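Local coordinates for protein transglutaminase-like enzymes, putative cysteine protease (Cytophaga hutchinsonii, PDB 3ISR) that probably acts as a cysteine protease or related thiol enzyme of the transglutaminase-like superfamily, at residues 145-149 with 191-197; 142-146 with 218-222; 54-58 with 70-74; 25-31 with 255-261; 211-215 with 265-269. One frame throughout, in Å; residues are numbered along the deposited sequence.

Four of the five contacts form two pairs. Contacts 1 and 2 lie in the transglutaminase-like core, centres about 6 Å apart; both start from helix 142-156, sharing Lys145 and Val146, and pack it against helix 181-194 and strand 215-222. Contacts 3 and 4, centres about 11 Å apart, build adjoining parts of one four-stranded antiparallel sheet and touch a second subunit; their centres lie 36 to 40 Å from those of the first pair. Contact 4 spans most of the chain, enclosing contacts 1 to 3 in sequence. Contact 5 lies 28 to 29 Å from contacts 1 and 2 and 21 Å from contacts 3 and 4. Strands 255-258 and 261-272 thus return to the N-terminal beta region, and contact 5 ties the core to it.

Contact 1: 145-149 with 191-197; sequences KVLAI and LCRALSI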
# COMPACT_ATOMS: atom_id res chain seq x y z
N LYS B 145 7.04 -28.16 -3.86
CA LYS B 145 6.73 -26.86 -3.32
C LYS B 145 6.38 -25.84 -4.41
O LYS B 145 5.38 -25.14 -4.30
CB LYS B 145 7.90 -26.36 -2.49
CG LYS B 145 7.49 -25.33 -1.50
CD LYS B 145 7.90 -25.77 -0.12
CE LYS B 145 9.32 -25.44 0.16
NZ LYS B 145 9.71 -26.17 1.39
N VAL B 146 7.18 -25.77 -5.47
CA VAL B 146 6.91 -24.81 -6.56
C VAL B 146 5.64 -25.17 -7.32
O VAL B 146 4.85 -24.30 -7.72
CB VAL B 146 8.09 -24.64 -7.53
CG1 VAL B 146 7.79 -23.54 -8.58
CG2 VAL B 146 9.36 -24.27 -6.77
N LEU B 147 5.42 -26.46 -7.49
CA LEU B 147 4.23 -26.89 -8.16
C LEU B 147 2.99 -26.54 -7.34
O LEU B 147 1.97 -26.11 -7.90
CB LEU B 147 4.29 -28.40 -8.46
CG LEU B 147 3.15 -28.92 -9.32
CD1 LEU B 147 3.18 -28.28 -10.71
CD2 LEU B 147 3.20 -30.46 -9.40
N ALA B 148 3.08 -26.69 -6.01
CA ALA B 148 1.97 -26.31 -5.14
C ALA B 148 1.69 -24.81 -5.19
O ALA B 148 0.52 -24.38 -5.09
CB ALA B 148 2.23 -26.74 -3.71
N ILE B 149 2.76 -24.02 -5.31
CA ILE B 149 2.63 -22.58 -5.46
C ILE B 149 1.84 -22.28 -6.73
O ILE B 149 0.87 -21.51 -6.72
CB ILE B 149 4.01 -21.87 -5.49
CG1 ILE B 149 4.59 -21.83 -4.07
CG2 ILE B 149 3.91 -20.41 -6.07
CD1 ILE B 149 6.06 -21.43 -4.02
N LEU B 191 6.50 -15.75 -4.36
CA LEU B 191 6.29 -16.83 -3.39
C LEU B 191 7.45 -17.81 -3.36
O LEU B 191 7.83 -18.28 -2.29
CB LEU B 191 4.94 -17.53 -3.65
CG LEU B 191 3.69 -16.67 -3.39
CD1 LEU B 191 2.45 -17.33 -4.00
CD2 LEU B 191 3.47 -16.41 -1.87
N CYS B 192 8.05 -18.11 -4.52
CA CYS B 192 9.27 -18.94 -4.54
C CYS B 192 10.41 -18.30 -3.77
O CYS B 192 11.02 -18.93 -2.91
CB CYS B 192 9.77 -19.16 -5.95
SG CYS B 192 8.83 -20.35 -6.88
N ARG B 193 10.71 -17.04 -4.09
CA ARG B 193 11.81 -16.37 -3.40
C ARG B 193 11.54 -16.27 -1.90
O ARG B 193 12.48 -16.32 -1.09
CB ARG B 193 12.03 -14.97 -3.96
CG ARG B 193 12.53 -14.97 -5.38
CD ARG B 193 12.91 -13.55 -5.82
NE ARG B 193 13.22 -13.55 -7.25
CZ ARG B 193 12.96 -12.54 -8.07
NH1 ARG B 193 12.44 -11.40 -7.57
NH2 ARG B 193 13.23 -12.66 -9.37
N ALA B 194 10.28 -16.12 -1.53
CA ALA B 194 9.92 -15.99 -0.10
C ALA B 194 10.31 -17.26 0.65
O ALA B 194 10.56 -17.23 1.87
CB ALA B 194 8.42 -15.72 0.02
N LEU B 195 10.35 -18.38 -0.08
CA LEU B 195 10.74 -19.69 0.46
C LEU B 195 12.20 -20.07 0.16
O LEU B 195 12.57 -21.25 0.26
CB LEU B 195 9.80 -20.80 -0.07
CG LEU B 195 8.32 -20.65 0.32
CD1 LEU B 195 7.43 -21.49 -0.60
CD2 LEU B 195 8.09 -20.97 1.79
N SER B 196 13.01 -19.08 -0.21
CA SER B 196 14.44 -19.28 -0.53
C SER B 196 14.67 -20.18 -1.74
O SER B 196 15.61 -20.97 -1.78
CB SER B 196 15.24 -19.81 0.68
OG SER B 196 14.99 -19.02 1.83
N ILE B 197 13.81 -20.06 -2.75
CA ILE B 197 13.98 -20.80 -4.00
C ILE B 197 14.24 -19.76 -5.09
O ILE B 197 13.41 -18.87 -5.28
CB ILE B 197 12.71 -21.63 -4.32
CG1 ILE B 197 12.41 -22.63 -3.21
CG2 ILE B 197 12.83 -22.38 -5.68
CD1 ILE B 197 10.97 -23.17 -3.24
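Two helices of the papain-like core characteristic of transglutaminase-like enzymes pack here: the first part of helix 142-156 lies against the C-terminal turn of helix 181-194, whose other end in this family usually carries the nucleophilic cysteine. Lys145 opens the contact with its aliphatic part, CG lying 3.9 Å from Leu195 CD1, while its NZ reaches the carbonyl of Ile139; a long side chain can cover apolar neighbours and still bring its charge to a polar partner. Val146 follows, compact and branched at CB, with CG1 3.8 Å from Cys192 SG and CG2 4.0 Å from Ile197 CD1. One turn on from Lys145, Ile149 is the most heavily covered residue of the contact: its CG2 is 3.9 Å from Leu191 CB, and its CD1 is 3.7 Å from Leu195 CD1 and 4.1 Å from Cys192 SG. Helix 129-136 flanks the same cluster through Phe136 and Leu131. Ile197 can join because the chain turns sharply in a Schellman motif. Ser196, at the C-prime position with positive phi (63°), donates its N to Arg193 O at 2.9 Å, and Ile197 N bonds to Cys192 O at 3.0 Å.

Contact 2: 142-146 with 218-222; sequences VYSKV and FEAYI
The first turn of a helix, 142-146, runs nearly antiparallel to strand 218-222: the axes of these segments make an angle of 164° and approach to 9.4 Å. The helix is regular, with Val146 N bonded to Val142 O at 3.0 Å, and the strand is extended throughout. In register, Tyr143 CA lies 6.7 Å from Ile222 CA and Val146 CA 7.5 Å from Ala220 CA. Ala220 and Ile222 point their CB atoms at the helix, whereas the CB atoms of Glu219 and Tyr221 point away; Glu219 OE1 forms a salt bridge with Arg200.

The contacts between the segments are apolar. Among the aliphatic pairs, Ile222 (m, t) takes the largest share: its CG1 is 3.9 Å from Val142 CG1 and its CD1 4.0 Å from Val146 CG2. Val142 and Val146, both t, are one turn apart and so face the strand together. Ala220, with only a CB, leaves room for Val146, whose CG2 lies 4.0 Å from Ala220 CB. Two aromatic residues join in. Phe218, chi1 p, brings its ring edge to Val146, CE1 lying 3.8 Å from CG1; Tyr143, chi1 t, has CD1 4.2 Å from Ile222 CD1.

Cys192 and Phe229 close round Val146. A helix covering one face of an antiparallel sheet is characteristic of the alpha/beta core of transglutaminase-like, papain-clan enzymes.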
# COMPACT_ATOMS: atom_id res chain seq x y z
N VAL B 142 11.46 -29.47 -2.98
CA VAL B 142 11.46 -28.20 -3.69
C VAL B 142 10.54 -28.18 -4.92
O VAL B 142 9.75 -27.25 -5.08
CB VAL B 142 12.90 -27.76 -4.07
CG1 VAL B 142 12.87 -26.43 -4.79
CG2 VAL B 142 13.77 -27.66 -2.81
N TYR B 143 10.64 -29.20 -5.77
CA TYR B 143 9.80 -29.22 -6.96
C TYR B 143 8.33 -29.21 -6.56
O TYR B 143 7.55 -28.41 -7.08
CB TYR B 143 10.08 -30.44 -7.85
CG TYR B 143 9.11 -30.50 -9.02
CD1 TYR B 143 9.31 -29.71 -10.16
CD2 TYR B 143 7.97 -31.30 -8.95
CE1 TYR B 143 8.40 -29.74 -11.21
CE2 TYR B 143 7.06 -31.33 -10.00
CZ TYR B 143 7.28 -30.56 -11.12
OH TYR B 143 6.38 -30.61 -12.15
N SER B 144 7.96 -30.08 -5.64
CA SER B 144 6.57 -30.14 -5.18
C SER B 144 6.13 -28.82 -4.55
O SER B 144 4.97 -28.40 -4.71
CB SER B 144 6.37 -31.31 -4.22
OG SER B 144 6.50 -32.52 -4.93
N LYS B 145 7.04 -28.16 -3.86
CA LYS B 145 6.73 -26.86 -3.32
C LYS B 145 6.38 -25.84 -4.41
O LYS B 145 5.38 -25.14 -4.30
CB LYS B 145 7.90 -26.36 -2.49
CG LYS B 145 7.49 -25.33 -1.50
CD LYS B 145 7.90 -25.77 -0.12
CE LYS B 145 9.32 -25.44 0.16
NZ LYS B 145 9.71 -26.17 1.39
N VAL B 146 7.18 -25.77 -5.47
CA VAL B 146 6.91 -24.81 -6.56
C VAL B 146 5.64 -25.17 -7.32
O VAL B 146 4.85 -24.30 -7.72
CB VAL B 146 8.09 -24.64 -7.53
CG1 VAL B 146 7.79 -23.54 -8.58
CG2 VAL B 146 9.36 -24.27 -6.77
N PHE B 218 7.16 -18.12 -15.31
CA PHE B 218 8.35 -18.06 -14.48
C PHE B 218 9.13 -19.36 -14.46
O PHE B 218 8.60 -20.41 -14.87
CB PHE B 218 8.01 -17.56 -13.06
CG PHE B 218 7.32 -18.58 -12.18
CD1 PHE B 218 8.05 -19.32 -11.25
CD2 PHE B 218 5.94 -18.75 -12.23
CE1 PHE B 218 7.40 -20.26 -10.42
CE2 PHE B 218 5.30 -19.66 -11.43
CZ PHE B 218 6.01 -20.41 -10.51
N GLU B 219 10.38 -19.29 -14.01
CA GLU B 219 11.22 -20.47 -13.89
C GLU B 219 11.81 -20.47 -12.50
O GLU B 219 12.11 -19.41 -11.97
CB GLU B 219 12.33 -20.46 -14.94
CG GLU B 219 11.82 -20.55 -16.40
CD GLU B 219 12.93 -20.36 -17.42
OE1 GLU B 219 13.70 -19.38 -17.27
OE2 GLU B 219 13.05 -21.17 -18.37
N ALA B 220 11.89 -21.64 -11.89
CA ALA B 220 12.51 -21.79 -10.58
C ALA B 220 13.76 -22.62 -10.74
O ALA B 220 13.78 -23.56 -11.54
CB ALA B 220 11.55 -22.46 -9.60
N TYR B 221 14.78 -22.33 -9.94
CA TYR B 221 16.03 -23.07 -10.06
C TYR B 221 16.00 -24.21 -9.08
O TYR B 221 16.09 -24.00 -7.87
CB TYR B 221 17.21 -22.15 -9.80
CG TYR B 221 18.55 -22.74 -10.16
CD1 TYR B 221 19.00 -22.75 -11.49
CD2 TYR B 221 19.39 -23.26 -9.17
CE1 TYR B 221 20.25 -23.27 -11.84
CE2 TYR B 221 20.66 -23.78 -9.52
CZ TYR B 221 21.07 -23.77 -10.84
OH TYR B 221 22.31 -24.27 -11.18
N ILE B 222 15.86 -25.42 -9.62
CA ILE B 222 15.63 -26.61 -8.82
C ILE B 222 16.58 -27.69 -9.27
O ILE B 222 16.57 -28.10 -10.44
CB ILE B 222 14.18 -27.17 -8.99
CG1 ILE B 222 13.12 -26.09 -8.71
CG2 ILE B 222 13.98 -28.39 -8.07
CD1 ILE B 222 11.72 -26.48 -9.15

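Contact 3: 54-58 with 70-74; sequences PIEIE and VRLKA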
# COMPACT_ATOMS: atom_id res chain seq x y z
N PRO B 54 10.41 3.80 -42.34
CA PRO B 54 11.70 3.37 -41.78
C PRO B 54 12.20 4.35 -40.72
O PRO B 54 12.37 5.53 -41.00
CB PRO B 54 12.64 3.34 -42.99
CG PRO B 54 11.77 3.47 -44.21
CD PRO B 54 10.51 4.16 -43.77
N ILE B 55 12.36 3.88 -39.50
CA ILE B 55 13.00 4.69 -38.46
C ILE B 55 14.27 3.96 -38.03
O ILE B 55 14.26 2.74 -37.88
CB ILE B 55 12.08 4.93 -37.23
CG1 ILE B 55 10.90 5.82 -37.61
CG2 ILE B 55 12.86 5.58 -36.08
CD1 ILE B 55 9.70 5.66 -36.70
N GLU B 56 15.35 4.72 -37.87
CA GLU B 56 16.64 4.21 -37.40
C GLU B 56 16.43 3.42 -36.11
O GLU B 56 15.75 3.87 -35.19
CB GLU B 56 17.60 5.40 -37.17
CG GLU B 56 18.98 5.06 -36.59
CD GLU B 56 19.89 6.29 -36.45
OE1 GLU B 56 20.05 7.03 -37.44
OE2 GLU B 56 20.44 6.51 -35.35
N ILE B 57 17.01 2.22 -36.05
CA ILE B 57 16.79 1.32 -34.92
C ILE B 57 18.10 0.63 -34.51
O ILE B 57 18.90 0.28 -35.36
CB ILE B 57 15.62 0.34 -35.22
CG1 ILE B 57 15.27 -0.51 -34.00
CG2 ILE B 57 15.91 -0.53 -36.45
CD1 ILE B 57 13.81 -0.92 -33.95
N GLU B 58 18.32 0.48 -33.20
CA GLU B 58 19.54 -0.15 -32.69
C GLU B 58 19.20 -1.28 -31.71
O GLU B 58 18.34 -1.10 -30.83
CB GLU B 58 20.43 0.88 -31.98
CG GLU B 58 21.81 0.34 -31.53
CD GLU B 58 22.43 1.08 -30.34
OE1 GLU B 58 21.87 2.10 -29.87
OE2 GLU B 58 23.49 0.65 -29.86
N VAL B 70 15.64 -3.48 -28.64
CA VAL B 70 15.84 -2.58 -29.78
C VAL B 70 15.26 -1.23 -29.44
O VAL B 70 14.19 -1.14 -28.83
CB VAL B 70 15.20 -3.10 -31.12
CG1 VAL B 70 15.93 -4.36 -31.62
CG2 VAL B 70 13.73 -3.37 -30.95
N ARG B 71 15.96 -0.17 -29.82
CA ARG B 71 15.49 1.16 -29.48
C ARG B 71 15.48 2.10 -30.67
O ARG B 71 16.32 2.01 -31.57
CB ARG B 71 16.27 1.76 -28.31
CG ARG B 71 17.75 1.78 -28.51
CD ARG B 71 18.47 2.50 -27.36
NE ARG B 71 19.89 2.23 -27.44
CZ ARG B 71 20.77 2.53 -26.49
NH1 ARG B 71 22.05 2.23 -26.67
NH2 ARG B 71 20.38 3.12 -25.36
N LEU B 72 14.51 3.01 -30.64
CA LEU B 72 14.32 4.02 -31.67
C LEU B 72 13.67 5.23 -31.04
O LEU B 72 13.08 5.12 -29.96
CB LEU B 72 13.42 3.48 -32.79
CG LEU B 72 12.00 3.01 -32.49
CD1 LEU B 72 11.04 4.18 -32.30
CD2 LEU B 72 11.52 2.15 -33.67
N LYS B 73 13.78 6.37 -31.70
CA LYS B 73 13.07 7.56 -31.26
C LYS B 73 12.06 7.99 -32.34
O LYS B 73 12.30 7.78 -33.53
CB LYS B 73 14.03 8.69 -30.87
CG LYS B 73 14.98 9.17 -31.97
CD LYS B 73 15.98 10.21 -31.45
CE LYS B 73 16.39 11.17 -32.58
NZ LYS B 73 17.66 11.91 -32.32
N ALA B 74 10.95 8.56 -31.89
CA ALA B 74 9.87 8.95 -32.78
C ALA B 74 9.46 10.40 -32.50
O ALA B 74 9.40 10.82 -31.35
CB ALA B 74 8.68 8.02 -32.60
O HOH W 1 15.62 6.16 -33.96
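The loop 54-58 runs along strand 70-74 and joins it in regular pairing at Glu58. There Glu58 N donates to Arg71 O at 3.0 Å, and Arg71 N to Glu58 O at 2.7 Å, making an antiparallel hydrogen-bonded pair. Further back the two backbones part, and a water fills the gap, donating to Glu56 O at 2.6 Å and accepting from Lys73 N at 2.9 Å. On its other edge the strand is paired too: Val70, Leu72 and Ala74 have backbone hydrogen bonds with Phe32, Phe30 and Thr28. The side chains of Glu58 and Arg71 lie on the same face and form a salt bridge, Arg71 NE donating to Glu58 OE1 at 3.1 Å; the bond from Arg71 NH1 to Glu58 OE1, at 3.2 Å, is weak. The guanidinium also gives NH2 to the carbonyl of Leu109 of a second subunit and has a cation-pi contact with Phe60; its several donors suit a post between subunits. Isoleucines supply the apolar part: Ile57 CD1 is 3.8 Å from Leu72 CD2, and Ile55 CG2 is 3.9 Å from Leu72 CB. This is the open, water-bridged end of a beta hairpin, strands 58-60 and 69-74, bordering a four-stranded antiparallel sheet.

Contact 4: 25-31 with 255-261; sequences MSPTTFI and ASIFGNA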
# COMPACT_ATOMS: atom_id res chain seq x y z
N MSE B 25 2.52 11.13 -29.21
CA MSE B 25 1.96 12.44 -28.80
C MSE B 25 3.03 13.51 -28.65
O MSE B 25 2.82 14.68 -28.99
CB MSE B 25 1.19 12.31 -27.48
CG MSE B 25 -0.02 11.39 -27.53
SE MSE B 25 -1.30 11.92 -28.91
CE MSE B 25 -1.81 13.71 -28.25
N SER B 26 4.18 13.12 -28.10
CA SER B 26 5.30 14.02 -27.85
C SER B 26 6.57 13.28 -28.28
O SER B 26 6.50 12.10 -28.61
CB SER B 26 5.34 14.42 -26.37
OG SER B 26 5.41 13.27 -25.55
N PRO B 27 7.74 13.96 -28.31
CA PRO B 27 8.98 13.26 -28.71
C PRO B 27 9.28 12.10 -27.77
O PRO B 27 9.38 12.29 -26.55
CB PRO B 27 10.06 14.35 -28.60
CG PRO B 27 9.30 15.65 -28.65
CD PRO B 27 8.01 15.37 -27.96
N THR B 28 9.40 10.90 -28.32
CA THR B 28 9.37 9.68 -27.51
C THR B 28 10.46 8.71 -27.93
O THR B 28 10.68 8.50 -29.13
CB THR B 28 7.98 9.00 -27.61
OG1 THR B 28 6.96 9.91 -27.19
CG2 THR B 28 7.92 7.75 -26.76
N THR B 29 11.13 8.12 -26.95
CA THR B 29 12.05 7.01 -27.18
C THR B 29 11.42 5.70 -26.72
O THR B 29 10.79 5.66 -25.65
CB THR B 29 13.40 7.25 -26.46
OG1 THR B 29 14.06 8.36 -27.08
CG2 THR B 29 14.33 6.02 -26.56
N PHE B 30 11.56 4.66 -27.54
CA PHE B 30 11.02 3.34 -27.25
C PHE B 30 12.16 2.37 -27.07
O PHE B 30 13.16 2.43 -27.80
CB PHE B 30 10.17 2.83 -28.42
CG PHE B 30 8.93 3.63 -28.66
CD1 PHE B 30 7.70 3.17 -28.21
CD2 PHE B 30 8.99 4.84 -29.33
CE1 PHE B 30 6.54 3.91 -28.44
CE2 PHE B 30 7.85 5.59 -29.55
CZ PHE B 30 6.62 5.12 -29.10
N ILE B 31 12.03 1.49 -26.09
CA ILE B 31 12.90 0.34 -26.01
C ILE B 31 11.98 -0.85 -26.04
O ILE B 31 11.15 -1.03 -25.12
CB ILE B 31 13.73 0.28 -24.71
CG1 ILE B 31 14.53 1.58 -24.54
CG2 ILE B 31 14.67 -0.95 -24.74
CD1 ILE B 31 15.31 1.63 -23.21
N ALA B 255 7.43 -3.03 -24.20
CA ALA B 255 7.76 -1.70 -24.67
C ALA B 255 7.97 -0.77 -23.48
O ALA B 255 7.06 -0.59 -22.67
CB ALA B 255 6.64 -1.17 -25.58
N SER B 256 9.16 -0.20 -23.38
CA SER B 256 9.40 0.86 -22.41
C SER B 256 9.33 2.18 -23.15
O SER B 256 10.06 2.39 -24.12
CB SER B 256 10.74 0.66 -21.72
OG SER B 256 10.71 -0.55 -20.97
N ILE B 257 8.44 3.06 -22.70
CA ILE B 257 8.11 4.28 -23.42
C ILE B 257 8.56 5.51 -22.65
O ILE B 257 8.03 5.81 -21.56
CB ILE B 257 6.60 4.33 -23.74
CG1 ILE B 257 6.21 3.11 -24.60
CG2 ILE B 257 6.21 5.67 -24.38
CD1 ILE B 257 4.71 2.91 -24.76
N PHE B 258 9.56 6.19 -23.20
CA PHE B 258 10.10 7.43 -22.62
C PHE B 258 9.58 8.63 -23.38
O PHE B 258 10.19 9.07 -24.34
CB PHE B 258 11.63 7.41 -22.66
CG PHE B 258 12.22 6.34 -21.80
CD1 PHE B 258 12.39 5.05 -22.29
CD2 PHE B 258 12.60 6.61 -20.48
CE1 PHE B 258 12.92 4.03 -21.49
CE2 PHE B 258 13.14 5.60 -19.68
CZ PHE B 258 13.31 4.31 -20.19
N GLY B 259 8.43 9.13 -22.93
CA GLY B 259 7.72 10.22 -23.61
C GLY B 259 6.23 9.97 -23.49
O GLY B 259 5.75 9.54 -22.43
N ASN B 260 5.49 10.21 -24.57
CA ASN B 260 4.04 10.04 -24.59
C ASN B 260 3.54 9.37 -25.86
O ASN B 260 3.51 9.99 -26.92
CB ASN B 260 3.33 11.40 -24.45
CG ASN B 260 3.52 12.01 -23.09
OD1 ASN B 260 2.94 11.55 -22.11
ND2 ASN B 260 4.34 13.06 -23.01
N ALA B 261 3.15 8.11 -25.74
CA ALA B 261 2.67 7.35 -26.89
C ALA B 261 1.82 6.19 -26.41
O ALA B 261 2.01 5.70 -25.29
CB ALA B 261 3.83 6.85 -27.74
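Strands 28-31 and 255-258 run antiparallel, their short axes 4.8 Å apart and at 161°. Hydrogen-bonded pairs Thr29-Phe258 and Ile31-Ser256 flank the non-hydrogen-bonded pair Phe30-Ile257. Thr29 N to Phe258 O and Ile31 N to Ser256 O measure 2.9 Å, Phe258 N to Thr29 O and Ser256 N to Ile31 O 2.8 Å. Past the Thr29-Phe258 pair, Thr28 OG1 and the Asn260 backbone carry the bonding. Gly259 has phi 143° and psi -139°, angles that call for glycine; a CB would also strike Thr28 OG1 and Pro27 O. At the far end, Met25 N (selenomethionine) donates to Asn260 O at 2.7 Å.

Thr28 OG1 donates to Ser26 O at 2.7 Å and accepts from Asn260 N at 3.0 Å, a double role suited to a hydroxyl, while Asn260 ND2 donates to Ser26 OG at 2.8 Å. On one face Phe30 CD1 meets Ile257 CG1 at 3.9 Å; on the other, Ile31 CD1 packs 3.8 Å from Phe258 CE1. Phe30 CZ also lies 3.6 Å from Ala261 CB.

Strand 69-74 flanks the other edge of strand 28-32. Phe30 meets Tyr22 of strand 12-24 and, edge-to-face, Phe80 of strand 78-96, whereas Thr29, Ile31 and Phe258 meet Val106 and Val107 of a second subunit.

Contact 5: 211-215 with 265-269; sequences PPDFH and NMHVE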
# COMPACT_ATOMS: atom_id res chain seq x y z
N PRO B 211 -6.69 -15.97 -26.44
CA PRO B 211 -6.39 -15.24 -27.68
C PRO B 211 -4.87 -15.03 -27.79
O PRO B 211 -4.20 -14.91 -26.77
CB PRO B 211 -7.10 -13.90 -27.47
CG PRO B 211 -7.00 -13.67 -25.97
CD PRO B 211 -7.12 -15.06 -25.36
N PRO B 212 -4.32 -15.00 -29.03
CA PRO B 212 -2.87 -14.90 -29.21
C PRO B 212 -2.29 -13.59 -28.66
O PRO B 212 -2.89 -12.54 -28.81
CB PRO B 212 -2.69 -14.99 -30.73
CG PRO B 212 -4.04 -14.65 -31.30
CD PRO B 212 -5.03 -15.16 -30.31
N ASP B 213 -1.14 -13.68 -28.00
CA ASP B 213 -0.55 -12.54 -27.31
C ASP B 213 0.87 -12.91 -26.87
O ASP B 213 1.26 -14.06 -27.02
CB ASP B 213 -1.39 -12.20 -26.07
CG ASP B 213 -1.17 -10.79 -25.58
OD1 ASP B 213 -0.23 -10.11 -26.04
OD2 ASP B 213 -1.96 -10.35 -24.71
N PHE B 214 1.64 -11.95 -26.37
CA PHE B 214 2.91 -12.26 -25.70
C PHE B 214 2.55 -12.96 -24.41
O PHE B 214 1.46 -12.75 -23.88
CB PHE B 214 3.70 -10.99 -25.38
CG PHE B 214 4.29 -10.32 -26.60
CD1 PHE B 214 5.33 -10.92 -27.30
CD2 PHE B 214 3.81 -9.09 -27.03
CE1 PHE B 214 5.88 -10.29 -28.43
CE2 PHE B 214 4.36 -8.46 -28.16
CZ PHE B 214 5.41 -9.06 -28.85
N HIS B 215 3.43 -13.82 -23.91
CA HIS B 215 3.08 -14.58 -22.74
C HIS B 215 4.16 -14.39 -21.70
O HIS B 215 5.31 -14.15 -22.04
CB HIS B 215 2.93 -16.06 -23.08
CG HIS B 215 2.23 -16.84 -22.01
ND1 HIS B 215 0.97 -16.51 -21.56
CD2 HIS B 215 2.61 -17.93 -21.31
CE1 HIS B 215 0.60 -17.37 -20.63
NE2 HIS B 215 1.58 -18.24 -20.45
N ASN B 265 -2.65 -0.76 -32.46
CA ASN B 265 -2.86 -2.08 -33.07
C ASN B 265 -1.76 -2.99 -32.52
O ASN B 265 -0.62 -2.54 -32.38
CB ASN B 265 -2.72 -2.06 -34.60
CG ASN B 265 -3.97 -1.59 -35.33
OD1 ASN B 265 -4.75 -2.40 -35.84
ND2 ASN B 265 -4.15 -0.28 -35.43
N MSE B 266 -2.09 -4.25 -32.23
CA MSE B 266 -1.09 -5.24 -31.81
C MSE B 266 -1.51 -6.65 -32.21
O MSE B 266 -2.65 -7.04 -31.99
CB MSE B 266 -0.81 -5.18 -30.30
CG MSE B 266 0.43 -5.98 -29.89
SE MSE B 266 0.93 -5.95 -27.98
CE MSE B 266 -0.53 -7.06 -27.28
N HIS B 267 -0.58 -7.40 -32.80
CA HIS B 267 -0.83 -8.79 -33.20
C HIS B 267 0.38 -9.62 -32.82
O HIS B 267 1.50 -9.21 -33.07
CB HIS B 267 -1.05 -8.91 -34.72
CG HIS B 267 -2.08 -7.97 -35.26
ND1 HIS B 267 -3.43 -8.21 -35.19
CD2 HIS B 267 -1.95 -6.77 -35.90
CE1 HIS B 267 -4.09 -7.21 -35.75
NE2 HIS B 267 -3.22 -6.33 -36.18
N VAL B 268 0.14 -10.77 -32.20
CA VAL B 268 1.21 -11.70 -31.84
C VAL B 268 0.77 -13.12 -32.26
O VAL B 268 -0.39 -13.50 -32.06
CB VAL B 268 1.53 -11.64 -30.33
CG1 VAL B 268 2.76 -12.49 -29.98
CG2 VAL B 268 1.76 -10.20 -29.91
N GLU B 269 1.68 -13.86 -32.88
CA GLU B 269 1.39 -15.22 -33.34
C GLU B 269 2.59 -16.16 -33.19
O GLU B 269 3.74 -15.75 -33.36
CB GLU B 269 0.90 -15.22 -34.80
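The loop leading into the presumed active site is packed here against the neighbouring beta domain. Residues 211-215 enter strand 215-222 of the transglutaminase-like core, and His215 NE2 is hydrogen-bonded to Asp230 OD2, as expected of the His-Asp part of the Cys-His-Asp triad in this family. Strand 265-269 is instead paired with strand 12-24, so the contact lays the loop before strand 215-222 on strand 261-272, without beta pairing. Asp213 and Val268 CA atoms lie 4.9 Å apart, and the contacts are van der Waals, several of them from side chain to backbone. Val268 is the residue most covered. Its CG1 is 3.7 Å from Asp213 C, and its carbonyl O lies close to Pro212 CB at 3.0 Å. Phe214 places its ring against Val268 and Met266, with Tyr205, Ile243 and Val254 around it; a flat, apolar ring suits this seam. Val268 CG2 sits over its face in a CH-pi contact, 3.8 Å from the ring centroid and 21° off the normal. Selenomethionine Met266 makes a Met-aromatic contact at the ring edge, SE lying 5.4 Å from the Phe214 centroid. Asp213 OD1 accepts from Phe214 N at 2.6 Å and touches Met266 CE at 3.3 Å.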